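PDB 4HJI: CS1 fimbrial subunit A from Escherichia coli, which forms fimbriae (pili), polar filaments on the surface of the bacterium that enable it to colonise the epithelium of specific host organs. Local coordinates for residues A[57-62]-A[111-116]; A[84-89]-A[144-149]. One frame throughout, in Å; residues are numbered along the deposited sequence.

In the fold
Contact 1 and contact 2 lie on opposite sides of the centre of an elongated pilin with an immunoglobulin-like beta fold. Their centres are 34 Å apart and their nearest atoms about 15 Å. Along the chain the four segments alternate: 57-62, 84-89, 111-116, then 144-149, so the two pairings cross in sequence without touching. Both reach the same network of paired strands, continuous around the sandwich: strand 49-61 of contact 1 pairs with strand 119-131, which pairs in turn with strand 87-94 of contact 2. Tyr146 is buried and Phe113 partly so; each ring gathers apolar groups at its own end of the subunit.

Contact 1: residues A[57-62]-A[111-116]; sequences TVVHTN and LNFASS. With IMD (imidazole), chain C.
A small, mostly apolar cluster at one end of the pilin's beta fold joins Val59 and Thr61 of strand 49-61 to Leu111 and Phe113, either side of Asn112, where the chain passes from a short helix toward strand 114-116. Strand 119-131 pairs with both 49-61 and 114-116, which brings the two segments together. Phe113 is held between two groups. Thr61 CG2 lies over one face of its ring, 3.8 Å from the centroid and 29° off the ring normal, a CH-pi contact; its shortest approach is 3.4 Å to Phe113 CE1. Leu111 CB takes the opposite face, 3.7 Å above the plane of the Phe113 ring and displaced toward the rim. Val59 O sits at the ring edge, where the polarised C-H bonds lie, 3.7 Å from Phe113 CE1. With OG1 of Thr61 anti to the backbone N (chi1 -176°) and bonded to Asp63 N, the methyl is the branch turned to the ring. The two branches of Val59 divide their work: CG1 comes within 4.3 Å of Phe113 CZ, while CG2 lies 4.2 Å from Leu111 CD2. Farther along, Ser116 holds an imidazole, probably from the crystallisation liquor; IMD N3 makes weak hydrogen bonds to Ser116 O (2.6 Å) and Ser116 OG, the latter also weakly bonded to Asn119 O. The methyl on one face and Leu111 CB on the other thus place the phenyl ring by shape rather than by directed bonds, while the threonine hydroxyl is satisfied by Asp63 N.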
loop_
_atom_site.group_PDB
_atom_site.type_symbol
_atom_site.label_atom_id
_atom_site.label_comp_id
_atom_site.label_asym_id
_atom_site.label_seq_id
_atom_site.Cartn_x
_atom_site.Cartn_y
_atom_site.Cartn_z
ATOM N N THR A 57 -4.612 0.152 9.395
ATOM C CA THR A 57 -3.620 -0.880 9.695
ATOM C C THR A 57 -2.939 -0.628 11.031
ATOM O O THR A 57 -3.058 0.448 11.608
ATOM C CB THR A 57 -2.511 -0.909 8.633
ATOM O OG1 THR A 57 -1.731 0.294 8.734
ATOM C CG2 THR A 57 -3.095 -0.987 7.253
ATOM N N VAL A 58 -2.217 -1.632 11.511
ATOM C CA VAL A 58 -1.326 -1.483 12.646
ATOM C C VAL A 58 -0.031 -2.224 12.361
ATOM O O VAL A 58 -0.037 -3.236 11.674
ATOM C CB VAL A 58 -1.923 -2.005 13.972
ATOM C CG1 VAL A 58 -3.067 -1.111 14.422
ATOM C CG2 VAL A 58 -2.357 -3.470 13.862
ATOM N N VAL A 59 1.073 -1.690 12.888
ATOM C CA VAL A 59 2.363 -2.321 12.783
ATOM C C VAL A 59 2.608 -3.163 14.029
ATOM O O VAL A 59 2.439 -2.684 15.150
ATOM C CB VAL A 59 3.483 -1.269 12.612
ATOM C CG1 VAL A 59 4.841 -1.946 12.628
ATOM C CG2 VAL A 59 3.266 -0.506 11.321
ATOM N N HIS A 60 2.987 -4.433 13.818
ATOM C CA HIS A 60 3.423 -5.316 14.891
ATOM C C HIS A 60 4.928 -5.449 14.863
ATOM O O HIS A 60 5.503 -5.614 13.801
ATOM C CB HIS A 60 2.875 -6.706 14.706
ATOM C CG HIS A 60 1.443 -6.840 15.053
ATOM N ND1 HIS A 60 0.975 -7.856 15.856
ATOM C CD2 HIS A 60 0.360 -6.122 14.674
ATOM C CE1 HIS A 60 -0.332 -7.734 15.992
ATOM N NE2 HIS A 60 -0.732 -6.701 15.275
ATOM N N THR A 61 5.563 -5.368 16.020
ATOM C CA THR A 61 7.001 -5.549 16.075
ATOM C C THR A 61 7.406 -6.337 17.299
ATOM O O THR A 61 6.670 -6.369 18.286
ATOM C CB THR A 61 7.719 -4.182 16.061
ATOM O OG1 THR A 61 9.143 -4.365 16.029
ATOM C CG2 THR A 61 7.323 -3.319 17.283
ATOM N N ASN A 62 8.591 -6.944 17.225
ATOM C CA ASN A 62 9.225 -7.562 18.388
ATOM C C ASN A 62 10.229 -6.652 19.096
ATOM O O ASN A 62 10.898 -7.098 20.021
ATOM C CB ASN A 62 9.898 -8.889 18.007
ATOM C CG ASN A 62 11.180 -8.706 17.218
ATOM O OD1 ASN A 62 11.654 -7.580 16.995
ATOM N ND2 ASN A 62 11.755 -9.823 16.786
ATOM N N LEU A 111 4.831 5.883 15.980
ATOM C CA LEU A 111 3.965 4.694 15.922
ATOM C C LEU A 111 3.179 4.457 17.205
ATOM O O LEU A 111 2.225 3.685 17.202
ATOM C CB LEU A 111 4.778 3.463 15.554
ATOM C CG LEU A 111 5.251 3.494 14.093
ATOM C CD1 LEU A 111 6.448 2.581 13.896
ATOM C CD2 LEU A 111 4.140 3.151 13.110
ATOM N N ASN A 112 3.570 5.122 18.295
ATOM C CA ASN A 112 2.822 5.068 19.554
ATOM C C ASN A 112 2.546 3.627 19.996
ATOM O O ASN A 112 1.394 3.248 20.192
ATOM C CB ASN A 112 1.488 5.816 19.423
ATOM C CG ASN A 112 1.657 7.259 19.004
ATOM O OD1 ASN A 112 2.316 8.051 19.682
ATOM N ND2 ASN A 112 1.028 7.618 17.899
ATOM N N PHE A 113 3.608 2.841 20.151
ATOM C CA PHE A 113 3.492 1.399 20.383
ATOM C C PHE A 113 2.855 1.093 21.732
ATOM O O PHE A 113 3.295 1.615 22.754
ATOM C CB PHE A 113 4.860 0.709 20.303
ATOM C CG PHE A 113 5.333 0.432 18.896
ATOM C CD1 PHE A 113 4.675 -0.500 18.098
ATOM C CD2 PHE A 113 6.465 1.063 18.385
ATOM C CE1 PHE A 113 5.103 -0.772 16.812
ATOM C CE2 PHE A 113 6.900 0.799 17.096
ATOM C CZ PHE A 113 6.227 -0.121 16.309
ATOM N N ALA A 114 1.815 0.263 21.710
ATOM C CA ALA A 114 1.165 -0.250 22.918
ATOM C C ALA A 114 1.572 -1.712 23.127
ATOM O O ALA A 114 1.776 -2.457 22.168
ATOM C CB ALA A 114 -0.344 -0.140 22.793
ATOM N N SER A 115 1.669 -2.119 24.388
ATOM C CA SER A 115 2.098 -3.467 24.730
ATOM C C SER A 115 0.961 -4.463 24.530
ATOM O O SER A 115 -0.094 -4.334 25.149
ATOM C CB SER A 115 2.574 -3.515 26.184
ATOM O OG SER A 115 3.232 -4.741 26.448
ATOM N N SER A 116 1.195 -5.449 23.662
ATOM C CA SER A 116 0.250 -6.530 23.395
ATOM C C SER A 116 0.938 -7.878 23.621
ATOM O O SER A 116 1.762 -8.325 22.794
ATOM C CB SER A 116 -0.255 -6.448 21.968
ATOM O OG SER A 116 0.812 -6.605 21.044
HETATM N N1 IMD C . -0.163 -10.577 19.493
HETATM C C2 IMD C . 0.008 -9.432 20.158
HETATM N N3 IMD C . 1.325 -9.255 20.378
HETATM C C4 IMD C . 1.981 -10.319 19.857
HETATM C C5 IMD C . 1.044 -11.144 19.305
#

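Contact 2: residues A[84-89]-A[144-149]; sequences PTLQIP and GQYQGL
Tyr146, on strand 144-156, meets Ile88 on strand 87-94 and Leu86 just before it, and the contact across the segments is apolar. In the CH-pi contact, Ile88 CD1 stands over one face of the Tyr146 ring, 3.7 Å from the centroid and 20° off the normal, leaning toward the CD2 side, where CD1 of Ile88 is 3.5 Å from CD2 of Tyr146. The second torsion of Ile88, close to 180° (chi2 170°), extends CD1 away from the strand and over the ring. Leu86 adds van der Waals packing near the phenol end: its CD2 is 4.1 Å from Tyr146 CE2 and 3.5 Å from Tyr146 OH. Among the polar groups, Tyr146 OH is hydrogen-bonded to Thr142 O, which helps to fix the far end of the ring. Within 84-89, the extended Gln87 side chain reaches back to the turn before the strand, NE2 bonding Pro84 O at 3.0 Å (159° at the hydrogen); Pro84 O lies nearly in the Gln87 amide plane, and the nitrogen in the carbonyl plane of Pro84. Strand 68-80 pairs with both 87-94 and 144-156: Ile88 and Tyr146, on next-but-one strands, fill the interior of an immunoglobulin-like beta sandwich, the fold of chaperone-usher pilins.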
loop_
_atom_site.group_PDB
_atom_site.type_symbol
_atom_site.label_atom_id
_atom_site.label_comp_id
_atom_site.label_asym_id
_atom_site.label_seq_id
_atom_site.Cartn_x
_atom_site.Cartn_y
_atom_site.Cartn_z
ATOM N N PRO A 84 -1.718 -3.979 -22.246
ATOM C CA PRO A 84 -0.903 -3.680 -21.064
ATOM C C PRO A 84 0.078 -2.507 -21.226
ATOM O O PRO A 84 0.681 -2.065 -20.247
ATOM C CB PRO A 84 -0.151 -4.991 -20.788
ATOM C CG PRO A 84 -0.841 -6.046 -21.569
ATOM C CD PRO A 84 -1.658 -5.398 -22.642
ATOM N N THR A 85 0.234 -2.014 -22.446
ATOM C CA THR A 85 0.995 -0.789 -22.674
ATOM C C THR A 85 0.248 0.415 -22.097
ATOM O O THR A 85 0.869 1.405 -21.712
ATOM C CB THR A 85 1.292 -0.579 -24.176
ATOM O OG1 THR A 85 1.847 -1.771 -24.742
ATOM C CG2 THR A 85 2.283 0.554 -24.376
ATOM N N LEU A 86 -1.081 0.311 -22.017
ATOM C CA LEU A 86 -1.924 1.370 -21.482
ATOM C C LEU A 86 -1.993 1.267 -19.951
ATOM O O LEU A 86 -2.547 0.308 -19.403
ATOM C CB LEU A 86 -3.315 1.261 -22.090
ATOM C CG LEU A 86 -4.227 2.444 -21.842
ATOM C CD1 LEU A 86 -3.746 3.620 -22.675
ATOM C CD2 LEU A 86 -5.652 2.076 -22.206
ATOM N N GLN A 87 -1.435 2.261 -19.266
ATOM C CA GLN A 87 -1.091 2.124 -17.859
ATOM C C GLN A 87 -1.521 3.324 -17.023
ATOM O O GLN A 87 -1.362 4.489 -17.441
ATOM C CB GLN A 87 0.411 1.882 -17.732
ATOM C CG GLN A 87 0.869 0.504 -18.207
ATOM C CD GLN A 87 2.377 0.315 -18.132
ATOM O OE1 GLN A 87 3.088 1.135 -17.555
ATOM N NE2 GLN A 87 2.868 -0.762 -18.718
ATOM N N ILE A 88 -2.054 3.041 -15.835
ATOM C CA ILE A 88 -2.499 4.065 -14.883
ATOM C C ILE A 88 -1.546 4.026 -13.690
ATOM O O ILE A 88 -1.426 2.995 -13.032
ATOM C CB ILE A 88 -3.941 3.797 -14.383
ATOM C CG1 ILE A 88 -4.928 3.768 -15.550
ATOM C CG2 ILE A 88 -4.346 4.830 -13.333
ATOM C CD1 ILE A 88 -6.317 3.288 -15.171
ATOM N N PRO A 89 -0.840 5.147 -13.402
ATOM C CA PRO A 89 0.089 5.121 -12.268
ATOM C C PRO A 89 -0.625 5.066 -10.918
ATOM O O PRO A 89 -1.730 5.597 -10.770
ATOM C CB PRO A 89 0.872 6.434 -12.418
ATOM C CG PRO A 89 -0.086 7.317 -13.101
ATOM C CD PRO A 89 -0.873 6.475 -14.050
ATOM N N GLY A 144 -12.847 -0.245 -19.559
ATOM C CA GLY A 144 -12.473 -1.639 -19.360
ATOM C C GLY A 144 -11.647 -1.827 -18.110
ATOM O O GLY A 144 -11.568 -0.957 -17.245
ATOM N N GLN A 145 -11.005 -2.984 -18.033
ATOM C CA GLN A 145 -10.368 -3.415 -16.805
ATOM C C GLN A 145 -8.874 -3.160 -16.823
ATOM O O GLN A 145 -8.223 -3.269 -17.859
ATOM C CB GLN A 145 -10.656 -4.893 -16.589
ATOM C CG GLN A 145 -12.142 -5.218 -16.585
ATOM C CD GLN A 145 -12.425 -6.586 -15.980
ATOM O OE1 GLN A 145 -13.419 -7.238 -16.310
ATOM N NE2 GLN A 145 -11.546 -7.022 -15.070
ATOM N N TYR A 146 -8.356 -2.797 -15.653
ATOM C CA TYR A 146 -6.950 -2.506 -15.432
ATOM C C TYR A 146 -6.512 -3.285 -14.198
ATOM O O TYR A 146 -7.296 -3.433 -13.262
ATOM C CB TYR A 146 -6.771 -1.004 -15.180
ATOM C CG TYR A 146 -7.138 -0.144 -16.369
ATOM C CD1 TYR A 146 -8.469 0.076 -16.714
ATOM C CD2 TYR A 146 -6.147 0.425 -17.167
ATOM C CE1 TYR A 146 -8.808 0.856 -17.812
ATOM C CE2 TYR A 146 -6.476 1.203 -18.269
ATOM C CZ TYR A 146 -7.801 1.407 -18.585
ATOM O OH TYR A 146 -8.087 2.179 -19.683
ATOM N N GLN A 147 -5.274 -3.782 -14.217
ATOM C CA GLN A 147 -4.741 -4.644 -13.164
ATOM C C GLN A 147 -3.301 -4.358 -12.857
ATOM O O GLN A 147 -2.525 -4.081 -13.762
ATOM C CB GLN A 147 -4.719 -6.097 -13.622
ATOM C CG GLN A 147 -6.055 -6.751 -13.794
ATOM C CD GLN A 147 -5.905 -8.263 -13.817
ATOM O OE1 GLN A 147 -6.510 -8.946 -13.015
ATOM N NE2 GLN A 147 -5.043 -8.776 -14.694
ATOM N N GLY A 148 -2.928 -4.498 -11.592
ATOM C CA GLY A 148 -1.524 -4.398 -11.205
ATOM C C GLY A 148 -1.319 -4.878 -9.791
ATOM O O GLY A 148 -2.274 -5.205 -9.105
ATOM N N LEU A 149 -0.064 -4.944 -9.381
ATOM C CA LEU A 149 0.303 -5.312 -8.014
ATOM C C LEU A 149 0.870 -4.127 -7.251
ATOM O O LEU A 149 1.660 -3.336 -7.783
ATOM C CB LEU A 149 1.353 -6.420 -8.032
ATOM C CG LEU A 149 1.019 -7.695 -8.782
ATOM C CD1 LEU A 149 2.216 -8.631 -8.762
ATOM C CD2 LEU A 149 -0.187 -8.392 -8.196
#